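Local structure of periplasmic oligopeptide-binding protein (Burkholderia pseudomallei, 3ZS6) at residues L18-I23 with P153-N158; Y101-E106 with G423-T428; V429-P434 with D466-P471. The protein probably binds oligopeptides in the periplasm and delivers them to an ABC transporter for uptake into the cell. All blocks are in the same frame, centred on the assembly; numbering follows the deposited sequence.

Interaction 1 (L18-I23 with P153-N158)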
ATOM      1  N   LEU A  18       8.049  -0.614  12.825  1.00 13.20           N
ATOM      2  CA  LEU A  18       7.146  -1.637  13.333  1.00 12.72           C
ATOM      3  C   LEU A  18       6.155  -1.027  14.318  1.00 16.98           C
ATOM      4  O   LEU A  18       5.416  -1.746  14.994  1.00 15.17           O
ATOM      5  CB  LEU A  18       7.919  -2.780  13.984  1.00 19.50           C
ATOM      6  CG  LEU A  18       8.739  -3.653  13.024  1.00 26.09           C
ATOM      7  CD1 LEU A  18       9.450  -4.762  13.784  1.00 23.05           C
ATOM      8  CD2 LEU A  18       7.853  -4.239  11.934  1.00 24.84           C
ATOM      9  N   ASP A  19       6.153   0.303  14.393  1.00 13.95           N
ATOM     10  CA  ASP A  19       5.156   1.051  15.154  1.00 12.90           C
ATOM     11  C   ASP A  19       3.942   1.266  14.250  1.00 14.74           C
ATOM     12  O   ASP A  19       4.049   1.918  13.207  1.00 15.11           O
ATOM     13  CB  ASP A  19       5.750   2.406  15.585  1.00 12.03           C
ATOM     14  CG  ASP A  19       4.823   3.209  16.493  1.00 13.24           C
ATOM     15  OD1 ASP A  19       3.581   3.014  16.436  1.00 11.24           O
ATOM     16  OD2 ASP A  19       5.344   4.046  17.266  1.00 14.71           O
ATOM     17  N   PRO A  20       2.782   0.708  14.634  1.00 11.74           N
ATOM     18  CA  PRO A  20       1.583   0.835  13.795  1.00 12.03           C
ATOM     19  C   PRO A  20       1.331   2.263  13.323  1.00 10.81           C
ATOM     20  O   PRO A  20       0.838   2.449  12.213  1.00 13.19           O
ATOM     21  CB  PRO A  20       0.459   0.365  14.723  1.00 13.00           C
ATOM     22  CG  PRO A  20       1.131  -0.672  15.574  1.00 15.38           C
ATOM     23  CD  PRO A  20       2.539  -0.147  15.807  1.00  8.38           C
ATOM     24  N   ALA A  21       1.673   3.253  14.137  1.00 11.93           N
ATOM     25  CA  ALA A  21       1.431   4.645  13.768  1.00 11.24           C
ATOM     26  C   ALA A  21       2.352   5.155  12.657  1.00 18.22           C
ATOM     27  O   ALA A  21       2.086   6.194  12.049  1.00 21.67           O
ATOM     28  CB  ALA A  21       1.535   5.552  14.991  1.00 11.21           C
ATOM     29  N   HIS A  22       3.437   4.435  12.396  1.00 15.81           N
ATOM     30  CA  HIS A  22       4.387   4.882  11.384  1.00 16.71           C
ATOM     31  C   HIS A  22       4.548   3.894  10.226  1.00 15.65           C
ATOM     32  O   HIS A  22       5.422   4.057   9.373  1.00 12.82           O
ATOM     33  CB  HIS A  22       5.725   5.214  12.042  1.00 14.36           C
ATOM     34  CG  HIS A  22       5.617   6.294  13.073  1.00 16.28           C
ATOM     35  ND1 HIS A  22       5.336   7.603  12.745  1.00 17.41           N
ATOM     36  CD2 HIS A  22       5.709   6.254  14.423  1.00 20.71           C
ATOM     37  CE1 HIS A  22       5.282   8.329  13.849  1.00 22.11           C
ATOM     38  NE2 HIS A  22       5.503   7.535  14.881  1.00 18.14           N
ATOM     39  N   ILE A  23       3.696   2.874  10.197  1.00 13.33           N
ATOM     40  CA  ILE A  23       3.723   1.885   9.120  1.00 12.48           C
ATOM     41  C   ILE A  23       3.031   2.434   7.864  1.00 10.16           C
ATOM     42  O   ILE A  23       1.891   2.895   7.922  1.00 10.63           O
ATOM     43  CB  ILE A  23       3.066   0.558   9.570  1.00 11.87           C
ATOM     44  CG1 ILE A  23       3.974  -0.143  10.588  1.00 14.18           C
ATOM     45  CG2 ILE A  23       2.775  -0.348   8.350  1.00  9.63           C
ATOM     46  CD1 ILE A  23       3.405  -1.449  11.178  1.00 13.27           C
ATOM     47  N   PRO A 153      -2.076   0.231  10.543  1.00 10.14           N
ATOM     48  CA  PRO A 153      -2.102   1.454  11.350  1.00 12.02           C
ATOM     49  C   PRO A 153      -3.310   1.538  12.291  1.00 14.28           C
ATOM     50  O   PRO A 153      -3.289   2.382  13.186  1.00 11.90           O
ATOM     51  CB  PRO A 153      -2.144   2.575  10.303  1.00 10.43           C
ATOM     52  CG  PRO A 153      -1.597   1.934   9.034  1.00 15.07           C
ATOM     53  CD  PRO A 153      -2.134   0.520   9.100  1.00 12.29           C
ATOM     54  N   LEU A 154      -4.329   0.700  12.111  1.00 13.76           N
ATOM     55  CA  LEU A 154      -5.461   0.714  13.047  1.00 13.52           C
ATOM     56  C   LEU A 154      -5.392  -0.385  14.118  1.00 14.20           C
ATOM     57  O   LEU A 154      -6.314  -0.526  14.931  1.00 14.40           O
ATOM     58  CB  LEU A 154      -6.815   0.712  12.313  1.00 10.26           C
ATOM     59  CG  LEU A 154      -7.063   1.951  11.423  1.00 13.41           C
ATOM     60  CD1 LEU A 154      -8.406   1.869  10.694  1.00  8.81           C
ATOM     61  CD2 LEU A 154      -6.989   3.245  12.233  1.00 12.76           C
ATOM     62  N   THR A 155      -4.302  -1.149  14.134  1.00 11.11           N
ATOM     63  CA  THR A 155      -4.080  -2.088  15.234  1.00 14.98           C
ATOM     64  C   THR A 155      -3.868  -1.355  16.566  1.00 16.24           C
ATOM     65  O   THR A 155      -3.482  -0.180  16.589  1.00 13.89           O
ATOM     66  CB  THR A 155      -2.893  -3.039  14.978  1.00 17.04           C
ATOM     67  OG1 THR A 155      -1.689  -2.283  14.792  1.00 10.61           O
ATOM     68  CG2 THR A 155      -3.159  -3.903  13.745  1.00 15.14           C
ATOM     69  N   PRO A 156      -4.121  -2.050  17.685  1.00 13.28           N
ATOM     70  CA  PRO A 156      -3.995  -1.381  18.983  1.00 13.91           C
ATOM     71  C   PRO A 156      -2.537  -1.255  19.385  1.00 15.24           C
ATOM     72  O   PRO A 156      -1.684  -1.982  18.872  1.00 12.17           O
ATOM     73  CB  PRO A 156      -4.740  -2.320  19.940  1.00 18.72           C
ATOM     74  CG  PRO A 156      -4.607  -3.678  19.312  1.00 17.84           C
ATOM     75  CD  PRO A 156      -4.573  -3.451  17.811  1.00 13.42           C
ATOM     76  N   VAL A 157      -2.269  -0.308  20.276  1.00 15.93           N
ATOM     77  CA  VAL A 157      -0.940  -0.092  20.827  0.68 14.54           C
ATOM     78  C   VAL A 157      -1.003  -0.040  22.350  1.00 19.98           C
ATOM     79  O   VAL A 157      -1.965   0.477  22.912  1.00 20.40           O
ATOM     80  CB  VAL A 157      -0.341   1.222  20.308  0.68 15.40           C
ATOM     81  CG1 VAL A 157       0.992   1.493  20.971  0.68 16.07           C
ATOM     82  CG2 VAL A 157      -0.197   1.161  18.791  0.68 15.75           C
ATOM     83  N   ASN A 158       0.024  -0.567  23.006  1.00 16.37           N
ATOM     84  CA  ASN A 158       0.066  -0.649  24.461  1.00 20.84           C
ATOM     85  C   ASN A 158       0.619   0.628  25.085  1.00 23.27           C
ATOM     86  O   ASN A 158       1.826   0.871  25.068  1.00 22.36           O
ATOM     87  CB  ASN A 158       0.891  -1.872  24.887  1.00 19.89           C
ATOM     88  CG  ASN A 158       0.880  -2.100  26.395  1.00 26.02           C
ATOM     89  OD1 ASN A 158       1.544  -1.387  27.145  1.00 25.83           O
ATOM     90  ND2 ASN A 158       0.146  -3.115  26.836  1.00 22.56           N
TER
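P20 and P153 meet backbone to backbone, their CA atoms 4.5 Å apart, and the ring of P20 carries most of the remaining contact. A CA-H...O contact joins the two segments here: P153 CA lies 3.2 Å from P20 O, with an angle of 141° at the hydrogen. The P153 ring continues along the same backbone, its CG lying 3.8 Å from I23 O.

The side-chain packing centres on the outer edge of the P20 ring. P20 CG makes a van der Waals contact with T155 OG1 at 3.3 Å. It also lies 3.9 Å from V157 CG2, a less certain contact because it holds for one of two modelled conformers of V157. The T155 side chain crosses the P20 ring at about a right angle. At chi1 59° OG1 sits between its own backbone N and carbonyl carbon, and its polar need is met by A152 O, so toward P20 it acts as a packing atom.

Both segments are loops of a type 2 periplasmic binding protein of the solute-binding family 5: 18-23 leads from strand 6-11 into helix 26-35, while the other loop leads into helix 159-165.

D19, just before P20, is bonded on both carboxylate oxygens. D19 OD1 accepts from A21 N at 3.0 Å, an Asx turn in which the donor lies 40° out of the carboxylate plane. D19 OD2 forms a salt bridge with R91 and accepts from W169 NE1.

Interaction 2 (Y101-E106 with G423-T428)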
ATOM      1  N   TYR A 101       0.354   8.224   8.008  1.00 13.71           N
ATOM      2  CA  TYR A 101      -0.777   7.408   7.572  1.00 16.51           C
ATOM      3  C   TYR A 101      -2.083   7.749   8.265  1.00 13.31           C
ATOM      4  O   TYR A 101      -2.838   6.859   8.641  1.00 22.24           O
ATOM      5  CB  TYR A 101      -0.480   5.910   7.727  1.00 15.70           C
ATOM      6  CG  TYR A 101      -0.890   5.088   6.516  1.00 15.26           C
ATOM      7  CD1 TYR A 101      -0.037   4.964   5.424  1.00 11.46           C
ATOM      8  CD2 TYR A 101      -2.126   4.455   6.457  1.00 10.93           C
ATOM      9  CE1 TYR A 101      -0.393   4.226   4.317  1.00 14.74           C
ATOM     10  CE2 TYR A 101      -2.498   3.699   5.340  1.00 11.13           C
ATOM     11  CZ  TYR A 101      -1.615   3.591   4.275  1.00 12.62           C
ATOM     12  OH  TYR A 101      -1.941   2.863   3.154  1.00 10.96           O
ATOM     13  N   THR A 102      -2.364   9.039   8.411  1.00 15.27           N
ATOM     14  CA  THR A 102      -3.622   9.465   9.021  1.00 19.30           C
ATOM     15  C   THR A 102      -4.840   9.173   8.135  1.00 19.96           C
ATOM     16  O   THR A 102      -5.980   9.280   8.581  1.00 16.38           O
ATOM     17  CB  THR A 102      -3.594  10.966   9.379  1.00 20.17           C
ATOM     18  OG1 THR A 102      -3.255  11.725   8.216  1.00 14.39           O
ATOM     19  CG2 THR A 102      -2.564  11.244  10.480  1.00 13.85           C
ATOM     20  N   ILE A 103      -4.601   8.801   6.881  1.00 23.22           N
ATOM     21  CA  ILE A 103      -5.700   8.584   5.938  1.00 18.64           C
ATOM     22  C   ILE A 103      -6.728   7.559   6.431  1.00 19.30           C
ATOM     23  O   ILE A 103      -7.927   7.730   6.213  1.00 19.64           O
ATOM     24  CB  ILE A 103      -5.196   8.181   4.532  1.00 16.81           C
ATOM     25  CG1 ILE A 103      -4.301   6.939   4.618  1.00 21.08           C
ATOM     26  CG2 ILE A 103      -4.450   9.358   3.871  1.00 19.37           C
ATOM     27  CD1 ILE A 103      -3.874   6.379   3.270  1.00 16.97           C
ATOM     28  N   LEU A 104      -6.269   6.501   7.097  1.00  9.10           N
ATOM     29  CA  LEU A 104      -7.185   5.450   7.544  1.00 16.45           C
ATOM     30  C   LEU A 104      -8.127   5.889   8.665  1.00 20.03           C
ATOM     31  O   LEU A 104      -9.270   5.442   8.728  1.00 26.65           O
ATOM     32  CB  LEU A 104      -6.425   4.181   7.968  1.00 18.47           C
ATOM     33  CG  LEU A 104      -5.884   3.334   6.816  1.00 18.90           C
ATOM     34  CD1 LEU A 104      -5.266   2.034   7.332  1.00 16.35           C
ATOM     35  CD2 LEU A 104      -6.979   3.048   5.809  1.00 17.38           C
ATOM     36  N   VAL A 105      -7.654   6.767   9.543  1.00 17.54           N
ATOM     37  CA  VAL A 105      -8.489   7.231  10.643  1.00 25.12           C
ATOM     38  C   VAL A 105      -9.325   8.432  10.201  1.00 20.63           C
ATOM     39  O   VAL A 105     -10.220   8.887  10.909  1.00 20.05           O
ATOM     40  CB  VAL A 105      -7.643   7.582  11.883  1.00 27.65           C
ATOM     41  CG1 VAL A 105      -6.971   8.941  11.701  1.00 17.53           C
ATOM     42  CG2 VAL A 105      -8.507   7.558  13.141  1.00 24.17           C
ATOM     43  N   GLU A 106      -9.048   8.920   9.001  1.00 19.73           N
ATOM     44  CA  GLU A 106      -9.699  10.123   8.501  1.00 26.75           C
ATOM     45  C   GLU A 106     -11.215   9.965   8.356  1.00 24.74           C
ATOM     46  O   GLU A 106     -11.948  10.955   8.404  1.00 24.57           O
ATOM     47  CB  GLU A 106      -9.075  10.546   7.170  1.00 29.69           C
ATOM     48  CG  GLU A 106      -8.908  12.040   6.995  1.00 39.49           C
ATOM     49  CD  GLU A 106      -8.115  12.384   5.744  1.00 47.40           C
ATOM     50  OE1 GLU A 106      -6.895  12.119   5.722  1.00 47.33           O
ATOM     51  OE2 GLU A 106      -8.713  12.910   4.781  1.00 49.40           O
ATOM     52  N   GLY A 423      -4.546  17.675   0.584  1.00 21.81           N
ATOM     53  CA  GLY A 423      -4.154  17.550   1.978  1.00 22.60           C
ATOM     54  C   GLY A 423      -4.021  16.143   2.546  1.00 25.12           C
ATOM     55  O   GLY A 423      -3.656  15.987   3.713  1.00 23.43           O
ATOM     56  N   SER A 424      -4.303  15.116   1.750  1.00 18.34           N
ATOM     57  CA  SER A 424      -4.136  13.740   2.227  1.00 17.39           C
ATOM     58  C   SER A 424      -2.685  13.465   2.619  1.00 18.91           C
ATOM     59  O   SER A 424      -1.759  13.935   1.953  1.00 18.28           O
ATOM     60  CB  SER A 424      -4.565  12.739   1.158  1.00 14.10           C
ATOM     61  OG  SER A 424      -4.008  11.471   1.421  1.00 13.06           O
ATOM     62  N   SER A 425      -2.485  12.693   3.685  1.00 14.99           N
ATOM     63  CA  SER A 425      -1.139  12.382   4.155  1.00 16.38           C
ATOM     64  C   SER A 425      -0.350  11.534   3.150  1.00 14.77           C
ATOM     65  O   SER A 425       0.870  11.457   3.222  1.00 15.13           O
ATOM     66  CB  SER A 425      -1.181  11.690   5.530  1.00 17.87           C
ATOM     67  OG  SER A 425      -1.524  10.310   5.425  1.00 15.07           O
ATOM     68  N   GLN A 426      -1.043  10.883   2.225  1.00 16.06           N
ATOM     69  CA  GLN A 426      -0.354  10.066   1.226  1.00 14.09           C
ATOM     70  C   GLN A 426      -0.454  10.670  -0.186  1.00 11.45           C
ATOM     71  O   GLN A 426      -0.121  10.022  -1.183  1.00 11.79           O
ATOM     72  CB  GLN A 426      -0.858   8.614   1.261  1.00 10.43           C
ATOM     73  CG  GLN A 426      -0.363   7.813   2.473  1.00  8.66           C
ATOM     74  CD  GLN A 426       1.127   7.514   2.400  1.00 12.63           C
ATOM     75  OE1 GLN A 426       1.653   7.176   1.338  1.00 13.20           O
ATOM     76  NE2 GLN A 426       1.813   7.638   3.530  1.00 10.35           N
ATOM     77  N   ASN A 427      -0.931  11.908  -0.259  1.00 13.37           N
ATOM     78  CA  ASN A 427      -0.842  12.703  -1.484  1.00 14.94           C
ATOM     79  C   ASN A 427       0.541  13.353  -1.518  1.00 12.79           C
ATOM     80  O   ASN A 427       0.739  14.476  -1.051  1.00 13.52           O
ATOM     81  CB  ASN A 427      -1.957  13.755  -1.512  1.00 15.69           C
ATOM     82  CG  ASN A 427      -1.967  14.583  -2.799  1.00 19.49           C
ATOM     83  OD1 ASN A 427      -0.952  14.717  -3.484  1.00 13.42           O
ATOM     84  ND2 ASN A 427      -3.121  15.152  -3.117  1.00 15.42           N
ATOM     85  N   THR A 428       1.518  12.612  -2.022  1.00 17.69           N
ATOM     86  CA  THR A 428       2.893  13.089  -2.002  1.00 14.50           C
ATOM     87  C   THR A 428       3.234  13.950  -3.226  1.00 15.38           C
ATOM     88  O   THR A 428       4.113  14.806  -3.140  1.00 11.79           O
ATOM     89  CB  THR A 428       3.913  11.926  -1.832  1.00 12.91           C
ATOM     90  OG1 THR A 428       3.795  11.004  -2.923  1.00 12.34           O
ATOM     91  CG2 THR A 428       3.682  11.183  -0.507  1.00  9.31           C
TER
HETATM   92  O   HOH W   1      -4.480  12.315   5.834  1.00 22.25           O
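S425 is set against T102 and I103, while Q426 packs against both I103 and the ring of Y101. T102 OG1 lies 3.4 Å from S425 CB, and I103 CG2 touches the hydroxyl oxygens of both serines, at 3.3 Å from S424 OG and at a similar distance from S425 OG. The extended arm of I103 crosses the Q426 side chain at about a right angle, with CD1 3.9 Å from Q426 CG; the same methyl rests over one face of the Y101 ring, toward its rim. Q426 NE2 approaches the ring obliquely, 3.8 Å from Y101 CD1, with ring and amide planes 37° apart. A bend at chi2 (-70°) swings Q426 CD toward CD1 and CE1 of the ring.

One water bridges the segments: it accepts from S425 N at 3.0 Å and hydrogen-bonds T102 OG1 at 2.7 Å.

The contact reaches the peptide-binding site of this OppA: Q426 packs on an apolar side chain of the bound peptide, and Y101 OH makes a weak hydrogen bond to the peptide backbone.

Behind this layer, 424-427 forms a type I beta turn, closed by N427 N to S424 O. Inside it S424 OG accepts from Q426 N at 3.1 Å, an ST turn, and also bonds D418 O. Farther out, K100 O takes hydrogen bonds from both S425 OG and Q426 NE2, D409 holds Y101 OH, and R421 pairs with E106 in a salt bridge.

Interaction 3 (V429-P434 with D466-P471)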
ATOM      1  N   VAL A 429       2.535  13.751  -4.348  1.00  9.07           N
ATOM      2  CA  VAL A 429       2.794  14.581  -5.536  1.00 13.63           C
ATOM      3  C   VAL A 429       2.377  16.043  -5.323  1.00 17.52           C
ATOM      4  O   VAL A 429       2.863  16.948  -6.013  1.00 14.80           O
ATOM      5  CB  VAL A 429       2.126  14.039  -6.815  1.00 15.30           C
ATOM      6  CG1 VAL A 429       2.575  12.598  -7.076  1.00  9.09           C
ATOM      7  CG2 VAL A 429       0.592  14.150  -6.725  1.00 12.83           C
ATOM      8  N   GLY A 430       1.471  16.262  -4.372  1.00 18.27           N
ATOM      9  CA  GLY A 430       1.068  17.607  -3.991  1.00 19.01           C
ATOM     10  C   GLY A 430      -0.036  18.159  -4.872  1.00 20.03           C
ATOM     11  O   GLY A 430      -0.095  19.355  -5.140  1.00 17.37           O
ATOM     12  N   TYR A 431      -0.915  17.280  -5.332  1.00 12.78           N
ATOM     13  CA  TYR A 431      -2.004  17.684  -6.210  1.00 17.24           C
ATOM     14  C   TYR A 431      -3.163  18.173  -5.362  1.00 18.18           C
ATOM     15  O   TYR A 431      -3.368  17.684  -4.245  1.00 16.72           O
ATOM     16  CB  TYR A 431      -2.425  16.491  -7.070  1.00 18.24           C
ATOM     17  CG  TYR A 431      -3.577  16.726  -8.022  1.00 14.35           C
ATOM     18  CD1 TYR A 431      -3.405  17.452  -9.195  1.00 15.00           C
ATOM     19  CD2 TYR A 431      -4.828  16.182  -7.768  1.00 21.04           C
ATOM     20  CE1 TYR A 431      -4.457  17.649 -10.075  1.00 20.52           C
ATOM     21  CE2 TYR A 431      -5.885  16.374  -8.641  1.00 23.73           C
ATOM     22  CZ  TYR A 431      -5.695  17.102  -9.792  1.00 21.77           C
ATOM     23  OH  TYR A 431      -6.751  17.279 -10.659  1.00 22.84           O
ATOM     24  N   CYS A 432      -3.906  19.152  -5.869  1.00 16.54           N
ATOM     25  CA  CYS A 432      -5.118  19.600  -5.188  1.00 20.71           C
ATOM     26  C   CYS A 432      -6.131  20.175  -6.165  1.00 22.42           C
ATOM     27  O   CYS A 432      -5.914  21.236  -6.750  1.00 26.55           O
ATOM     28  CB  CYS A 432      -4.807  20.621  -4.094  1.00 23.96           C
ATOM     29  SG  CYS A 432      -6.303  21.294  -3.272  1.00 31.33           S
ATOM     30  N   ASN A 433      -7.237  19.461  -6.336  1.00 24.86           N
ATOM     31  CA  ASN A 433      -8.323  19.922  -7.186  1.00 26.00           C
ATOM     32  C   ASN A 433      -9.642  19.846  -6.431  1.00 26.60           C
ATOM     33  O   ASN A 433     -10.262  18.781  -6.364  1.00 26.90           O
ATOM     34  CB  ASN A 433      -8.394  19.117  -8.486  1.00 20.66           C
ATOM     35  CG  ASN A 433      -9.410  19.687  -9.472  1.00 28.41           C
ATOM     36  OD1 ASN A 433     -10.449  20.231  -9.076  1.00 26.24           O
ATOM     37  ND2 ASN A 433      -9.111  19.569 -10.762  1.00 21.89           N
ATOM     38  N   PRO A 434     -10.071  20.988  -5.862  1.00 26.09           N
ATOM     39  CA  PRO A 434     -11.273  21.123  -5.030  1.00 23.31           C
ATOM     40  C   PRO A 434     -12.518  20.548  -5.699  1.00 27.59           C
ATOM     41  O   PRO A 434     -13.381  20.008  -5.011  1.00 32.93           O
ATOM     42  CB  PRO A 434     -11.420  22.641  -4.863  1.00 24.24           C
ATOM     43  CG  PRO A 434     -10.026  23.170  -5.026  1.00 29.17           C
ATOM     44  CD  PRO A 434      -9.388  22.280  -6.062  1.00 24.55           C
ATOM     45  N   ASP A 466      -5.681  15.800 -15.521  1.00 21.70           N
ATOM     46  CA  ASP A 466      -4.642  16.716 -15.056  1.00 19.80           C
ATOM     47  C   ASP A 466      -3.261  16.048 -14.977  1.00 18.15           C
ATOM     48  O   ASP A 466      -2.256  16.715 -14.753  1.00 18.41           O
ATOM     49  CB  ASP A 466      -5.029  17.316 -13.695  1.00 20.13           C
ATOM     50  CG  ASP A 466      -6.122  18.388 -13.810  1.00 25.41           C
ATOM     51  OD1 ASP A 466      -6.391  18.855 -14.938  1.00 27.44           O
ATOM     52  OD2 ASP A 466      -6.702  18.769 -12.772  1.00 26.34           O
ATOM     53  N   TYR A 467      -3.217  14.729 -15.167  1.00 18.62           N
ATOM     54  CA  TYR A 467      -1.953  13.972 -15.112  1.00 14.63           C
ATOM     55  C   TYR A 467      -1.067  14.350 -13.927  1.00 19.25           C
ATOM     56  O   TYR A 467       0.111  14.657 -14.093  1.00 20.35           O
ATOM     57  CB  TYR A 467      -1.200  14.095 -16.445  1.00 18.87           C
ATOM     58  CG  TYR A 467      -2.052  13.594 -17.579  1.00 18.75           C
ATOM     59  CD1 TYR A 467      -2.085  12.248 -17.890  1.00 18.62           C
ATOM     60  CD2 TYR A 467      -2.889  14.456 -18.285  1.00 24.82           C
ATOM     61  CE1 TYR A 467      -2.893  11.770 -18.894  1.00 28.83           C
ATOM     62  CE2 TYR A 467      -3.698  13.988 -19.300  1.00 19.74           C
ATOM     63  CZ  TYR A 467      -3.693  12.639 -19.598  1.00 25.64           C
ATOM     64  OH  TYR A 467      -4.491  12.143 -20.601  1.00 34.71           O
ATOM     65  N   PRO A 468      -1.640  14.325 -12.715  1.00 20.61           N
ATOM     66  CA  PRO A 468      -0.882  14.634 -11.499  1.00 14.39           C
ATOM     67  C   PRO A 468       0.269  13.657 -11.265  1.00 15.22           C
ATOM     68  O   PRO A 468       1.240  14.021 -10.598  1.00 11.86           O
ATOM     69  CB  PRO A 468      -1.935  14.521 -10.385  1.00 15.03           C
ATOM     70  CG  PRO A 468      -3.027  13.649 -10.968  1.00 14.37           C
ATOM     71  CD  PRO A 468      -3.056  14.025 -12.429  1.00 17.46           C
ATOM     72  N   MET A 469       0.150  12.441 -11.793  1.00 12.73           N
ATOM     73  CA  MET A 469       1.247  11.475 -11.803  1.00 14.15           C
ATOM     74  C   MET A 469       1.169  10.676 -13.102  1.00 16.20           C
ATOM     75  O   MET A 469       0.308  10.941 -13.938  1.00 18.54           O
ATOM     76  CB  MET A 469       1.185  10.534 -10.588  1.00 16.19           C
ATOM     77  CG  MET A 469      -0.154   9.810 -10.414  1.00 12.65           C
ATOM     78  SD  MET A 469      -1.308  10.666  -9.299  1.00 18.16           S
ATOM     79  CE  MET A 469      -0.607  10.243  -7.690  1.00 15.32           C
ATOM     80  N   VAL A 470       2.055   9.698 -13.277  1.00 15.37           N
ATOM     81  CA  VAL A 470       2.084   8.930 -14.519  1.00 16.27           C
ATOM     82  C   VAL A 470       1.901   7.439 -14.289  1.00 14.82           C
ATOM     83  O   VAL A 470       2.879   6.712 -14.067  1.00 12.66           O
ATOM     84  CB  VAL A 470       3.410   9.136 -15.286  1.00 15.05           C
ATOM     85  CG1 VAL A 470       3.385   8.376 -16.604  1.00 11.66           C
ATOM     86  CG2 VAL A 470       3.684  10.631 -15.506  1.00 12.80           C
ATOM     87  N   PRO A 471       0.645   6.974 -14.344  1.00 13.43           N
ATOM     88  CA  PRO A 471       0.366   5.542 -14.218  1.00 13.38           C
ATOM     89  C   PRO A 471       1.012   4.765 -15.352  1.00 17.71           C
ATOM     90  O   PRO A 471       0.989   5.230 -16.494  1.00 12.82           O
ATOM     91  CB  PRO A 471      -1.161   5.476 -14.338  1.00 13.74           C
ATOM     92  CG  PRO A 471      -1.618   6.823 -13.839  1.00 18.39           C
ATOM     93  CD  PRO A 471      -0.590   7.779 -14.381  1.00 12.50           C
TER
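Y431 lies against P468 and D466, joining the loop ahead of helix 434-443 to the connection from helix 449-464 into strand 470-480, which belongs to the large mixed sheet of this type 2 periplasmic binding protein fold. The touching parts run roughly antiparallel, and the tyrosine passes from P468 toward D466. With CG anti to the backbone N (chi1 178°), CG is placed against P468 CB.

Y431 CB already meets P468 CB at 3.9 Å. CG and CD1 of the ring pack on the same carbon, Y431 CD1 approaching P468 CB to 3.5 Å. P468 CB stands over one face of the ring in a CH-pi contact, 29° off the normal, and P468 CG lies over the ring centre on that same face. Farther along, Y431 CE1 reaches D466 CB at 3.7 Å. At the tip, Y431 OH donates to D466 OD2 at 2.6 Å; the carboxylate oxygen lies at the ring edge and in its plane, although the ring and carboxylate planes are steeply inclined to each other.

Beside this ring, V429 CG1 packs on M469 CE, 4.0 Å away, the two side chains crossing at about a right angle. M469 is bent at chi2 and chi3, which brings its terminal methyl back to the valine. Just along the chain from Y431, C432 is disulfide-bonded to C422, tying this loop to the preceding part of the chain.

D466 OD2 is gripped by two donors. Y431 OH meets it on the anti side, 18° out of the carboxylate plane, while N433 ND2, 3.2 Å from D466 OD2, approaches nearly along its C-O axis.

Interactions 1 and 2 cross along the chain, their segments alternating in the order 18-23, 101-106, 153-158, 423-428, and their centres are 15 Å apart. They touch directly: P153 CG packs on Y101 CD2 at 3.6 Å, and L104 lies against P153 and L154. Interaction 3 follows in series, its centre also 15 Å from that of interaction 2. Interactions 1 and 3 do not touch; their centres are 29 Å apart. Interaction 2 thus touches interaction 1 in space and adjoins interaction 3 in sequence. The loop between helices 414-417 and 434-443 carries both 423-428 and 429-434, so one loop runs from the peptide site to the start of strand 470-480 in the mixed sheet.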